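Tailspike protein (Siphovirus 9NA, PDB 3RIQ) binds Salmonella lipopolysaccharide as the receptor-recognising tailspike of the phage and probably cleaves it as an endorhamnosidase. Local coordinates at residues 90-96 / 116-122; 184-190 / 212-218; 110-114 / 130-135; 126-130 / 275-279. Residues are numbered along the deposited sequence.

Interaction 1 (90-96 / 116-122); sequences TPYTVYR and QRLDKGY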
loop_
_atom_site.group_PDB
_atom_site.type_symbol
_atom_site.label_atom_id
_atom_site.label_comp_id
_atom_site.label_asym_id
_atom_site.label_seq_id
_atom_site.Cartn_x
_atom_site.Cartn_y
_atom_site.Cartn_z
ATOM N N THR A 90 -23.560 -19.719 29.142
ATOM C CA THR A 90 -23.192 -18.339 28.875
ATOM C C THR A 90 -22.038 -17.961 29.815
ATOM O O THR A 90 -22.174 -18.089 31.036
ATOM C CB THR A 90 -24.382 -17.388 29.077
ATOM O OG1 THR A 90 -25.424 -17.745 28.147
ATOM C CG2 THR A 90 -23.943 -15.942 28.842
ATOM N N PRO A 91 -20.887 -17.540 29.249
ATOM C CA PRO A 91 -19.747 -17.280 30.109
ATOM C C PRO A 91 -19.804 -15.901 30.743
ATOM O O PRO A 91 -20.426 -14.993 30.174
ATOM C CB PRO A 91 -18.577 -17.277 29.123
ATOM C CG PRO A 91 -19.184 -16.720 27.836
ATOM C CD PRO A 91 -20.548 -17.410 27.811
ATOM N N TYR A 92 -19.193 -15.757 31.918
ATOM C CA TYR A 92 -18.824 -14.436 32.418
ATOM C C TYR A 92 -17.705 -13.903 31.537
ATOM O O TYR A 92 -16.729 -14.619 31.267
ATOM C CB TYR A 92 -18.329 -14.536 33.876
ATOM C CG TYR A 92 -19.450 -14.822 34.847
ATOM C CD1 TYR A 92 -20.197 -13.768 35.413
ATOM C CD2 TYR A 92 -19.791 -16.127 35.194
ATOM C CE1 TYR A 92 -21.239 -14.021 36.322
ATOM C CE2 TYR A 92 -20.823 -16.379 36.066
ATOM C CZ TYR A 92 -21.550 -15.329 36.626
ATOM O OH TYR A 92 -22.572 -15.616 37.514
ATOM N N THR A 93 -17.855 -12.660 31.065
ATOM C CA THR A 93 -16.793 -12.021 30.298
ATOM C C THR A 93 -16.395 -10.705 30.909
ATOM O O THR A 93 -17.215 -10.035 31.559
ATOM C CB THR A 93 -17.155 -11.780 28.811
ATOM O OG1 THR A 93 -18.231 -10.818 28.700
ATOM C CG2 THR A 93 -17.533 -13.114 28.132
ATOM N N VAL A 94 -15.129 -10.339 30.720
ATOM C CA VAL A 94 -14.642 -8.970 31.046
ATOM C C VAL A 94 -14.799 -8.054 29.823
ATOM O O VAL A 94 -14.510 -8.486 28.699
ATOM C CB VAL A 94 -13.170 -8.999 31.596
ATOM C CG1 VAL A 94 -12.146 -9.545 30.559
ATOM C CG2 VAL A 94 -12.739 -7.598 32.049
ATOM N N TYR A 95 -15.335 -6.844 30.026
ATOM C CA TYR A 95 -15.579 -5.904 28.941
ATOM C C TYR A 95 -14.831 -4.621 29.228
ATOM O O TYR A 95 -15.201 -3.860 30.135
ATOM C CB TYR A 95 -17.078 -5.650 28.787
ATOM C CG TYR A 95 -17.396 -4.794 27.568
ATOM C CD1 TYR A 95 -17.083 -5.245 26.288
ATOM C CD2 TYR A 95 -18.019 -3.562 27.694
ATOM C CE1 TYR A 95 -17.349 -4.465 25.174
ATOM C CE2 TYR A 95 -18.325 -2.762 26.561
ATOM C CZ TYR A 95 -17.967 -3.237 25.301
ATOM O OH TYR A 95 -18.242 -2.505 24.177
ATOM N N ARG A 96 -13.757 -4.385 28.482
ATOM C CA ARG A 96 -12.790 -3.327 28.877
ATOM C C ARG A 96 -13.052 -1.953 28.237
ATOM O O ARG A 96 -12.119 -1.164 28.091
ATOM C CB ARG A 96 -11.358 -3.784 28.514
ATOM C CG ARG A 96 -10.846 -4.975 29.348
ATOM C CD ARG A 96 -9.431 -5.364 28.978
ATOM N NE ARG A 96 -8.875 -6.383 29.876
ATOM C CZ ARG A 96 -8.421 -6.148 31.114
ATOM N NH1 ARG A 96 -8.431 -4.909 31.621
ATOM N NH2 ARG A 96 -7.943 -7.143 31.853
ATOM N N GLN A 116 -22.222 -12.167 32.718
ATOM C CA GLN A 116 -22.570 -13.158 31.686
ATOM C C GLN A 116 -23.015 -12.516 30.374
ATOM O O GLN A 116 -23.962 -11.720 30.344
ATOM C CB GLN A 116 -23.649 -14.116 32.207
ATOM C CG GLN A 116 -23.074 -15.111 33.170
ATOM C CD GLN A 116 -24.111 -16.092 33.672
ATOM O OE1 GLN A 116 -24.944 -15.745 34.513
ATOM N NE2 GLN A 116 -24.052 -17.332 33.171
ATOM N N ARG A 117 -22.314 -12.848 29.295
ATOM C CA ARG A 117 -22.626 -12.297 27.982
ATOM C C ARG A 117 -22.362 -13.342 26.926
ATOM O O ARG A 117 -21.435 -14.157 27.048
ATOM C CB ARG A 117 -21.751 -11.057 27.634
ATOM C CG ARG A 117 -21.764 -9.908 28.620
ATOM C CD ARG A 117 -20.944 -8.754 28.030
ATOM N NE ARG A 117 -20.959 -7.609 28.934
ATOM C CZ ARG A 117 -20.169 -7.469 29.994
ATOM N NH1 ARG A 117 -20.277 -6.369 30.760
ATOM N NH2 ARG A 117 -19.262 -8.386 30.278
ATOM N N LEU A 118 -23.168 -13.295 25.881
ATOM C CA LEU A 118 -22.888 -14.076 24.666
ATOM C C LEU A 118 -22.341 -13.221 23.522
ATOM O O LEU A 118 -21.908 -13.760 22.490
ATOM C CB LEU A 118 -24.178 -14.750 24.172
ATOM C CG LEU A 118 -24.712 -15.966 24.946
ATOM C CD1 LEU A 118 -26.032 -16.457 24.375
ATOM C CD2 LEU A 118 -23.676 -17.051 24.903
ATOM N N ASP A 119 -22.417 -11.901 23.661
ATOM C CA ASP A 119 -22.162 -11.010 22.506
ATOM C C ASP A 119 -20.792 -10.331 22.480
ATOM O O ASP A 119 -20.321 -9.960 21.403
ATOM C CB ASP A 119 -23.277 -9.953 22.347
ATOM C CG ASP A 119 -23.383 -9.002 23.560
ATOM O OD1 ASP A 119 -23.157 -9.451 24.702
ATOM O OD2 ASP A 119 -23.679 -7.790 23.384
ATOM N N LYS A 120 -20.185 -10.097 23.645
ATOM C CA LYS A 120 -18.967 -9.265 23.674
ATOM C C LYS A 120 -18.195 -9.526 24.971
ATOM O O LYS A 120 -18.714 -10.170 25.915
ATOM C CB LYS A 120 -19.310 -7.761 23.545
ATOM C CG LYS A 120 -20.020 -7.187 24.737
ATOM C CD LYS A 120 -20.640 -5.840 24.381
ATOM C CE LYS A 120 -21.056 -5.090 25.628
ATOM N NZ LYS A 120 -21.984 -3.955 25.275
ATOM N N GLY A 121 -16.991 -8.974 25.046
ATOM C CA GLY A 121 -16.061 -9.307 26.126
ATOM C C GLY A 121 -15.470 -10.691 25.925
ATOM O O GLY A 121 -15.892 -11.433 25.048
ATOM N N TYR A 122 -14.470 -11.011 26.731
ATOM C CA TYR A 122 -13.851 -12.352 26.704
ATOM C C TYR A 122 -13.706 -12.896 28.120
ATOM O O TYR A 122 -13.768 -12.142 29.098
ATOM C CB TYR A 122 -12.486 -12.305 25.969
ATOM C CG TYR A 122 -11.459 -11.433 26.656
ATOM C CD1 TYR A 122 -10.676 -11.943 27.701
ATOM C CD2 TYR A 122 -11.261 -10.098 26.249
ATOM C CE1 TYR A 122 -9.712 -11.141 28.358
ATOM C CE2 TYR A 122 -10.324 -9.279 26.909
ATOM C CZ TYR A 122 -9.556 -9.807 27.959
ATOM O OH TYR A 122 -8.628 -9.008 28.587
#
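In the pairing of segments 90-96 and 116-122, side-chain conformation contributes alongside backbone bonding. Tyr92 faces Gln116 as a non-hydrogen-bonded pair, while Val94 and Tyr122 form a hydrogen-bonded one, Val94 N to Tyr122 O 2.8 Å and Tyr122 N to Val94 O 3.2 Å. Near the first pair, Arg117 N donates to Pro91 O (3.0 Å). The m rotamers of Tyr92 and Gln116 bring Gln116 CG over the tyrosine ring, 3.6 Å from its centroid, a CH-pi contact that leaves Gln116 NE2 free to reach Thr90 O at 2.9 Å. Thr93, in p, turns OG1 inward, where it donates to Lys120 O (2.9 Å) and accepts from Arg117 NH2 (3.1 Å); the extended Arg117 chain also hydrogen-bonds through NH1 to Ser113. Lys120 leaves its backbone in p and then runs straight, laying CE over the Tyr95 ring, with NZ in an off-centre cation-pi position. Gly121 has positive phi, and a CB there would collide with Thr93 OG1. Tyr122, also p, receives Val94 CG1 on its ring face and a bond from Arg96 NE to Tyr122 OH (2.9 Å). Arg96 also makes salt bridges to Asp128 and Asp130, and Tyr122 OH bonds to Asp128. The chemistry is thus mixed: aliphatic groups cover aromatic faces, while hydrogen bonds at the buried Thr93 OG1, Arg96 guanidinium and Tyr122 OH fix the directions of approach.

Interaction 2 (184-190 / 212-218); sequences FIAWESG and IKYGSGS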
loop_
_atom_site.group_PDB
_atom_site.type_symbol
_atom_site.label_atom_id
_atom_site.label_comp_id
_atom_site.label_asym_id
_atom_site.label_seq_id
_atom_site.Cartn_x
_atom_site.Cartn_y
_atom_site.Cartn_z
ATOM N N PHE A 184 -18.280 -14.156 14.178
ATOM C CA PHE A 184 -17.294 -14.985 14.880
ATOM C C PHE A 184 -16.863 -14.308 16.184
ATOM O O PHE A 184 -16.016 -13.403 16.188
ATOM C CB PHE A 184 -16.115 -15.236 13.934
ATOM C CG PHE A 184 -15.190 -16.356 14.340
ATOM C CD1 PHE A 184 -14.952 -17.416 13.465
ATOM C CD2 PHE A 184 -14.561 -16.373 15.599
ATOM C CE1 PHE A 184 -14.058 -18.461 13.815
ATOM C CE2 PHE A 184 -13.690 -17.422 15.974
ATOM C CZ PHE A 184 -13.419 -18.463 15.087
ATOM N N ILE A 185 -17.484 -14.731 17.289
ATOM C CA ILE A 185 -17.126 -14.265 18.631
ATOM C C ILE A 185 -16.320 -15.410 19.243
ATOM O O ILE A 185 -16.888 -16.502 19.538
ATOM C CB ILE A 185 -18.375 -13.948 19.444
ATOM C CG1 ILE A 185 -19.228 -12.902 18.709
ATOM C CG2 ILE A 185 -17.988 -13.505 20.854
ATOM C CD1 ILE A 185 -20.651 -12.886 19.131
ATOM N N ALA A 186 -15.003 -15.217 19.371
ATOM C CA ALA A 186 -14.088 -16.287 19.768
ATOM C C ALA A 186 -14.183 -16.632 21.248
ATOM O O ALA A 186 -14.770 -15.872 22.052
ATOM C CB ALA A 186 -12.648 -15.861 19.397
ATOM N N TRP A 187 -13.647 -17.796 21.607
ATOM C CA TRP A 187 -13.578 -18.201 23.031
ATOM C C TRP A 187 -12.146 -17.983 23.596
ATOM O O TRP A 187 -11.957 -17.202 24.529
ATOM C CB TRP A 187 -14.016 -19.662 23.156
ATOM C CG TRP A 187 -13.914 -20.194 24.554
ATOM C CD1 TRP A 187 -13.235 -21.322 24.968
ATOM C CD2 TRP A 187 -14.525 -19.640 25.736
ATOM N NE1 TRP A 187 -13.397 -21.496 26.329
ATOM C CE2 TRP A 187 -14.186 -20.489 26.821
ATOM C CE3 TRP A 187 -15.347 -18.530 25.975
ATOM C CZ2 TRP A 187 -14.628 -20.245 28.134
ATOM C CZ3 TRP A 187 -15.766 -18.280 27.254
ATOM C CH2 TRP A 187 -15.429 -19.147 28.328
ATOM N N GLU A 188 -11.164 -18.643 22.985
ATOM C CA GLU A 188 -9.757 -18.488 23.315
ATOM C C GLU A 188 -9.105 -17.817 22.092
ATOM O O GLU A 188 -9.502 -16.696 21.733
ATOM C CB GLU A 188 -9.151 -19.849 23.731
ATOM C CG GLU A 188 -9.712 -20.286 25.069
ATOM C CD GLU A 188 -9.458 -21.730 25.440
ATOM O OE1 GLU A 188 -9.125 -21.951 26.619
ATOM O OE2 GLU A 188 -9.647 -22.641 24.597
ATOM N N SER A 189 -8.121 -18.445 21.468
ATOM C CA SER A 189 -7.699 -17.960 20.151
ATOM C C SER A 189 -8.759 -18.385 19.126
ATOM O O SER A 189 -9.335 -19.456 19.240
ATOM C CB SER A 189 -6.318 -18.486 19.801
ATOM O OG SER A 189 -5.329 -17.854 20.588
ATOM N N GLY A 190 -9.037 -17.541 18.136
ATOM C CA GLY A 190 -10.132 -17.874 17.190
ATOM C C GLY A 190 -9.846 -19.104 16.333
ATOM O O GLY A 190 -10.630 -20.079 16.326
ATOM N N ILE A 212 -12.631 -11.721 13.115
ATOM C CA ILE A 212 -12.726 -12.492 14.361
ATOM C C ILE A 212 -12.758 -11.477 15.501
ATOM O O ILE A 212 -11.928 -10.553 15.529
ATOM C CB ILE A 212 -11.487 -13.446 14.479
ATOM C CG1 ILE A 212 -11.611 -14.568 13.409
ATOM C CG2 ILE A 212 -11.353 -14.017 15.916
ATOM C CD1 ILE A 212 -10.354 -15.338 13.195
ATOM N N LYS A 213 -13.675 -11.683 16.446
ATOM C CA LYS A 213 -13.968 -10.734 17.524
ATOM C C LYS A 213 -13.785 -11.363 18.893
ATOM O O LYS A 213 -14.198 -12.516 19.121
ATOM C CB LYS A 213 -15.425 -10.268 17.419
ATOM C CG LYS A 213 -15.804 -9.775 16.038
ATOM C CD LYS A 213 -17.257 -9.244 16.008
ATOM C CE LYS A 213 -17.609 -8.833 14.579
ATOM N NZ LYS A 213 -18.993 -8.236 14.451
ATOM N N TYR A 214 -13.185 -10.612 19.814
ATOM C CA TYR A 214 -13.038 -11.069 21.213
ATOM C C TYR A 214 -12.279 -12.410 21.326
ATOM O O TYR A 214 -11.335 -12.636 20.572
ATOM C CB TYR A 214 -14.376 -11.035 21.993
ATOM C CG TYR A 214 -14.961 -9.636 22.036
ATOM C CD1 TYR A 214 -14.446 -8.673 22.920
ATOM C CD2 TYR A 214 -16.008 -9.254 21.179
ATOM C CE1 TYR A 214 -14.952 -7.355 22.952
ATOM C CE2 TYR A 214 -16.552 -7.929 21.198
ATOM C CZ TYR A 214 -16.004 -6.991 22.088
ATOM O OH TYR A 214 -16.511 -5.716 22.128
ATOM N N GLY A 215 -12.661 -13.254 22.291
ATOM C CA GLY A 215 -11.802 -14.381 22.698
ATOM C C GLY A 215 -10.683 -13.950 23.600
ATOM O O GLY A 215 -10.205 -12.807 23.521
ATOM N N SER A 216 -10.267 -14.833 24.500
ATOM C CA SER A 216 -9.189 -14.465 25.443
ATOM C C SER A 216 -7.806 -14.501 24.795
ATOM O O SER A 216 -6.843 -14.029 25.410
ATOM C CB SER A 216 -9.198 -15.385 26.691
ATOM O OG SER A 216 -8.950 -16.736 26.272
ATOM N N GLY A 217 -7.708 -15.096 23.596
ATOM C CA GLY A 217 -6.424 -15.328 22.933
ATOM C C GLY A 217 -6.166 -14.374 21.767
ATOM O O GLY A 217 -6.557 -13.192 21.801
ATOM N N SER A 218 -5.558 -14.911 20.705
ATOM C CA SER A 218 -5.206 -14.125 19.531
ATOM C C SER A 218 -6.131 -14.560 18.400
ATOM O O SER A 218 -6.592 -15.712 18.395
ATOM C CB SER A 218 -3.726 -14.326 19.175
ATOM O OG SER A 218 -2.870 -13.921 20.250
HETATM O O HOH W 1 -14.972 -13.783 23.872
HETATM O O HOH W 2 -9.364 -14.605 19.536
#
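Phe184 spreads its ring over the flank of Ile212, whose CG1 lies 4.1 Å from the ring centroid in a CH-pi contact, and Ala186 CB adds to this apolar patch against Ile212 CG2 at 4.1 Å. Behind these side chains the two backbones run as parallel strands: Lys213 N donates to Phe184 O (2.9 Å), and Ala186 N to Lys213 O (2.8 Å). Where the chain turns its corner, the bonding pattern changes. Water 1 links Ala186 O and Gly215 N, at 2.8 Å from each, in place of a direct bond; Ser216 N then binds Trp187 O (2.9 Å), and Ser189 OG accepts from Ser218 N (3.0 Å). Gly190 N to Ser218 O (3.1 Å) continues the backbone bonding at the corner's end. Gly215 and Gly217 line this corner at positions where a CB would strike the opposite chain. The principle is that of a parallel beta-helix, in which successive coils stack strand on strand and turn on turn. Outward, Lys213 NZ forms salt bridges with Asp230 and Asp232 of the second subunit. Within the chain, strand 184-194 also pairs with strand 166-171, and strand 211-214 with strand 238-241, so the contact joins neighbouring coils of a continuous stack.

Interaction 3 (110-114 / 130-135); sequences VLASV and DIWASL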
loop_
_atom_site.group_PDB
_atom_site.type_symbol
_atom_site.label_atom_id
_atom_site.label_comp_id
_atom_site.label_asym_id
_atom_site.label_seq_id
_atom_site.Cartn_x
_atom_site.Cartn_y
_atom_site.Cartn_z
ATOM N N VAL A 110 -13.090 -2.225 35.807
ATOM C CA VAL A 110 -12.886 -3.440 34.991
ATOM C C VAL A 110 -13.504 -4.660 35.701
ATOM O O VAL A 110 -14.277 -5.426 35.113
ATOM C CB VAL A 110 -11.412 -3.694 34.661
ATOM C CG1 VAL A 110 -11.282 -4.966 33.846
ATOM C CG2 VAL A 110 -10.826 -2.526 33.858
ATOM N N LEU A 111 -13.176 -4.831 36.977
ATOM C CA LEU A 111 -13.796 -5.914 37.764
ATOM C C LEU A 111 -15.329 -5.887 37.708
ATOM O O LEU A 111 -15.982 -6.941 37.518
ATOM C CB LEU A 111 -13.319 -5.863 39.220
ATOM C CG LEU A 111 -13.905 -6.938 40.135
ATOM C CD1 LEU A 111 -13.468 -8.333 39.708
ATOM C CD2 LEU A 111 -13.437 -6.649 41.546
ATOM N N ALA A 112 -15.907 -4.690 37.839
ATOM C CA ALA A 112 -17.380 -4.527 37.785
ATOM C C ALA A 112 -18.011 -4.799 36.399
ATOM O O ALA A 112 -19.250 -4.991 36.281
ATOM C CB ALA A 112 -17.790 -3.171 38.315
ATOM N N SER A 113 -17.179 -4.851 35.349
ATOM C CA SER A 113 -17.681 -5.163 34.008
ATOM C C SER A 113 -17.891 -6.661 33.817
ATOM O O SER A 113 -18.472 -7.068 32.822
ATOM C CB SER A 113 -16.701 -4.669 32.931
ATOM O OG SER A 113 -15.643 -5.602 32.719
ATOM N N VAL A 114 -17.413 -7.479 34.756
ATOM C CA VAL A 114 -17.525 -8.937 34.588
ATOM C C VAL A 114 -18.979 -9.409 34.777
ATOM O O VAL A 114 -19.566 -9.258 35.860
ATOM C CB VAL A 114 -16.556 -9.707 35.523
ATOM C CG1 VAL A 114 -16.844 -11.245 35.461
ATOM C CG2 VAL A 114 -15.113 -9.333 35.214
ATOM N N ASP A 130 -4.590 -7.133 35.979
ATOM C CA ASP A 130 -5.313 -6.147 36.791
ATOM C C ASP A 130 -6.460 -6.711 37.661
ATOM O O ASP A 130 -6.763 -6.155 38.723
ATOM C CB ASP A 130 -5.813 -4.966 35.927
ATOM C CG ASP A 130 -6.806 -5.388 34.831
ATOM O OD1 ASP A 130 -6.886 -6.585 34.515
ATOM O OD2 ASP A 130 -7.500 -4.505 34.266
ATOM N N ILE A 131 -7.089 -7.809 37.228
ATOM C CA ILE A 131 -8.258 -8.347 37.948
ATOM C C ILE A 131 -8.169 -9.829 38.374
ATOM O O ILE A 131 -8.999 -10.279 39.153
ATOM C CB ILE A 131 -9.607 -8.131 37.184
ATOM C CG1 ILE A 131 -9.650 -8.930 35.870
ATOM C CG2 ILE A 131 -9.894 -6.620 36.979
ATOM C CD1 ILE A 131 -11.035 -8.914 35.175
ATOM N N TRP A 132 -7.196 -10.566 37.829
ATOM C CA TRP A 132 -7.109 -12.046 37.981
ATOM C C TRP A 132 -7.191 -12.459 39.454
ATOM O O TRP A 132 -8.046 -13.267 39.845
ATOM C CB TRP A 132 -5.828 -12.584 37.302
ATOM C CG TRP A 132 -5.675 -14.099 37.275
ATOM C CD1 TRP A 132 -4.610 -14.828 37.755
ATOM C CD2 TRP A 132 -6.607 -15.061 36.738
ATOM N NE1 TRP A 132 -4.826 -16.173 37.548
ATOM C CE2 TRP A 132 -6.043 -16.344 36.936
ATOM C CE3 TRP A 132 -7.877 -14.962 36.131
ATOM C CZ2 TRP A 132 -6.692 -17.524 36.530
ATOM C CZ3 TRP A 132 -8.523 -16.138 35.724
ATOM C CH2 TRP A 132 -7.926 -17.403 35.930
ATOM N N ALA A 133 -6.351 -11.841 40.282
ATOM C CA ALA A 133 -6.348 -12.128 41.723
ATOM C C ALA A 133 -7.640 -11.756 42.472
ATOM O O ALA A 133 -7.866 -12.257 43.573
ATOM C CB ALA A 133 -5.126 -11.484 42.397
ATOM N N SER A 134 -8.484 -10.906 41.892
ATOM C CA SER A 134 -9.720 -10.444 42.564
ATOM C C SER A 134 -10.994 -11.196 42.198
ATOM O O SER A 134 -12.093 -10.830 42.650
ATOM C CB SER A 134 -9.955 -8.954 42.290
ATOM O OG SER A 134 -9.042 -8.158 43.018
ATOM N N LEU A 135 -10.871 -12.223 41.363
ATOM C CA LEU A 135 -12.068 -12.915 40.868
ATOM C C LEU A 135 -12.652 -14.020 41.780
ATOM O O LEU A 135 -11.924 -14.924 42.185
ATOM C CB LEU A 135 -11.814 -13.455 39.468
ATOM C CG LEU A 135 -11.823 -12.372 38.401
ATOM C CD1 LEU A 135 -11.216 -12.953 37.131
ATOM C CD2 LEU A 135 -13.241 -11.833 38.205
#
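This is a predominantly apolar contact, with no hydrogen bond between its segments, inside the excursion that leaves the beta-helix after strand 79-87 and returns at strand 146-151. It shows how a small insertion with little regular secondary structure can build its own apolar centre. Ile131 is the hub. From a p rotamer, its CG2 meets Val110 CG1 at 3.8 Å and lies 4.2 Å from Leu111 CB, while its CD1 reaches Val114 CG2 at 4.1 Å; one branched side chain thus bridges three residues of segment 110-114. Leu135 supplies the second anchor. Its CD2 touches Leu111 CD1 at 3.8 Å and Val114 CG2 at 4.3 Å, so Leu111 and Val114 each contact both Ile131 and Leu135. Each segment also bends upon itself. In the first, Ser113 N and Ser113 OG both donate to Val110 O, at 3.0 and 2.8 Å; in the second, Ser134 N donates to Ile131 O at 2.9 Å. Both turns are consistent with presenting the apolar groups toward one another. At the border of the patch, Asp130 OD2 lies 3.8 Å from Val110 CG1 and forms a salt bridge with Arg96. The contact sets the end of helix 107-112, which provides Val110 and Leu111, against the loop leading to helix 137-140, with Val94, just beyond strand 92-93, packed alongside Val110.

Interaction 4 (126-130 / 275-279); sequences VNDHD and CYYDG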
loop_
_atom_site.group_PDB
_atom_site.type_symbol
_atom_site.label_atom_id
_atom_site.label_comp_id
_atom_site.label_asym_id
_atom_site.label_seq_id
_atom_site.Cartn_x
_atom_site.Cartn_y
_atom_site.Cartn_z
ATOM N N VAL A 126 -5.375 -15.493 33.101
ATOM C CA VAL A 126 -4.114 -15.115 33.766
ATOM C C VAL A 126 -3.417 -13.889 33.194
ATOM O O VAL A 126 -2.696 -13.202 33.918
ATOM C CB VAL A 126 -3.078 -16.296 33.820
ATOM C CG1 VAL A 126 -3.635 -17.466 34.596
ATOM C CG2 VAL A 126 -2.624 -16.728 32.422
ATOM N N ASN A 127 -3.608 -13.633 31.899
ATOM C CA ASN A 127 -3.012 -12.474 31.272
ATOM C C ASN A 127 -3.703 -11.166 31.709
ATOM O O ASN A 127 -3.252 -10.060 31.336
ATOM C CB ASN A 127 -3.052 -12.641 29.741
ATOM C CG ASN A 127 -2.112 -13.743 29.240
ATOM O OD1 ASN A 127 -1.084 -14.058 29.868
ATOM N ND2 ASN A 127 -2.453 -14.317 28.080
ATOM N N ASP A 128 -4.807 -11.298 32.450
ATOM C CA ASP A 128 -5.567 -10.137 32.956
ATOM C C ASP A 128 -5.055 -9.761 34.337
ATOM O O ASP A 128 -5.743 -9.918 35.362
ATOM C CB ASP A 128 -7.079 -10.388 32.985
ATOM C CG ASP A 128 -7.659 -10.633 31.600
ATOM O OD1 ASP A 128 -7.361 -9.857 30.657
ATOM O OD2 ASP A 128 -8.387 -11.628 31.442
ATOM N N HIS A 129 -3.833 -9.235 34.331
ATOM C CA HIS A 129 -3.070 -8.993 35.558
ATOM C C HIS A 129 -3.786 -8.051 36.519
ATOM O O HIS A 129 -3.620 -8.176 37.727
ATOM C CB HIS A 129 -1.663 -8.488 35.217
ATOM C CG HIS A 129 -0.889 -9.408 34.319
ATOM N ND1 HIS A 129 -0.690 -10.744 34.608
ATOM C CD2 HIS A 129 -0.247 -9.177 33.146
ATOM C CE1 HIS A 129 0.024 -11.298 33.643
ATOM N NE2 HIS A 129 0.307 -10.370 32.744
ATOM N N ASP A 130 -4.590 -7.133 35.979
ATOM C CA ASP A 130 -5.313 -6.147 36.791
ATOM C C ASP A 130 -6.460 -6.711 37.661
ATOM O O ASP A 130 -6.763 -6.155 38.723
ATOM C CB ASP A 130 -5.813 -4.966 35.927
ATOM C CG ASP A 130 -6.806 -5.388 34.831
ATOM O OD1 ASP A 130 -6.886 -6.585 34.515
ATOM O OD2 ASP A 130 -7.500 -4.505 34.266
ATOM N N CYS A 275 -6.892 -4.643 20.405
ATOM C CA CYS A 275 -6.485 -5.875 21.142
ATOM C C CYS A 275 -5.818 -5.468 22.469
ATOM O O CYS A 275 -5.370 -4.319 22.626
ATOM C CB CYS A 275 -5.561 -6.762 20.313
ATOM S SG CYS A 275 -3.980 -5.977 19.853
ATOM N N TYR A 276 -5.801 -6.382 23.433
ATOM C CA TYR A 276 -5.257 -6.036 24.745
ATOM C C TYR A 276 -3.740 -6.158 24.807
ATOM O O TYR A 276 -3.090 -5.447 25.597
ATOM C CB TYR A 276 -5.930 -6.861 25.841
ATOM C CG TYR A 276 -5.685 -6.349 27.239
ATOM C CD1 TYR A 276 -6.023 -5.027 27.615
ATOM C CD2 TYR A 276 -5.161 -7.192 28.216
ATOM C CE1 TYR A 276 -5.830 -4.567 28.945
ATOM C CE2 TYR A 276 -4.989 -6.760 29.524
ATOM C CZ TYR A 276 -5.304 -5.427 29.880
ATOM O OH TYR A 276 -5.119 -4.979 31.192
ATOM N N TYR A 277 -3.159 -7.033 23.966
ATOM C CA TYR A 277 -1.715 -7.032 23.820
ATOM C C TYR A 277 -1.310 -6.372 22.487
ATOM O O TYR A 277 -1.683 -5.205 22.263
ATOM C CB TYR A 277 -1.134 -8.417 24.111
ATOM C CG TYR A 277 -1.116 -8.683 25.614
ATOM C CD1 TYR A 277 0.011 -8.326 26.374
ATOM C CD2 TYR A 277 -2.232 -9.180 26.287
ATOM C CE1 TYR A 277 0.049 -8.548 27.758
ATOM C CE2 TYR A 277 -2.214 -9.403 27.659
ATOM C CZ TYR A 277 -1.082 -9.081 28.401
ATOM O OH TYR A 277 -1.072 -9.294 29.777
ATOM N N ASP A 278 -0.610 -7.058 21.582
ATOM C CA ASP A 278 0.109 -6.330 20.514
ATOM C C ASP A 278 -0.635 -6.437 19.184
ATOM O O ASP A 278 -1.194 -7.492 18.859
ATOM C CB ASP A 278 1.515 -6.920 20.380
ATOM C CG ASP A 278 2.171 -7.056 21.735
ATOM O OD1 ASP A 278 2.145 -6.037 22.469
ATOM O OD2 ASP A 278 2.607 -8.171 22.105
ATOM N N GLY A 279 -0.659 -5.355 18.416
ATOM C CA GLY A 279 -1.430 -5.352 17.157
ATOM C C GLY A 279 -1.152 -6.566 16.281
ATOM O O GLY A 279 -2.076 -7.169 15.712
#
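Of the bonds joining these segments, one is a clear hydrogen bond: Tyr277 OH donates to Asn127 O at 2.8 Å. That same carbonyl weakly accepts His129 N (3.2 Å), closing an inverse gamma turn centred on Asp128, so the tyrosine grips the turn by its own acceptor. Several other approaches are van der Waals contacts. Asn127 O lies near the plane of the Tyr276 ring, 4.1 Å from Tyr276 CE2; Asp128 OD1 is likewise 4.1 Å from Tyr276 CE2, and Asp130 OD2 stays 3.9 Å from Tyr276 OH. Charge enters through a third party: Arg96 makes salt bridges with Asp128 and Asp130 and a cation-pi contact with Tyr276. Asp128 OD1 is also hydrogen-bonded to Tyr122 OH. Backbone bonds from Tyr276 to Val243 and from Tyr277 to Glu245 and Gly322 place segment 275-279 firmly in the stacked turns. The arrangement is an example of a right-handed beta-helix whose surface turn, between strands 266-273 and 281-282, receives an excursion from an earlier coil.

In the fold
Interactions 1 and 3 lie within one excursion from the beta-helix, probably equivalent to the dorsal fin of the P22 tailspike; interaction 4 joins it to a turn of the helix, and interaction 2 belongs to the adjoining wall. Interactions 1 and 3 interlock in sequence, their centres 12 Å apart, through Arg96 NH1 to Asp130 OD2 (2.8 Å) and Val94 CG2 against Val110 CG1 (3.5 Å). Asp130 is common to interactions 3 and 4, and Tyr122 OH lies 2.6 Å from Asp128 OD1, tying interaction 1 to 4. Interaction 1 also rests on interaction 2, with Pro91 CB 3.5 Å from Trp187 CZ3. Interaction 4 and this touch are two of the places where excursion meets wall.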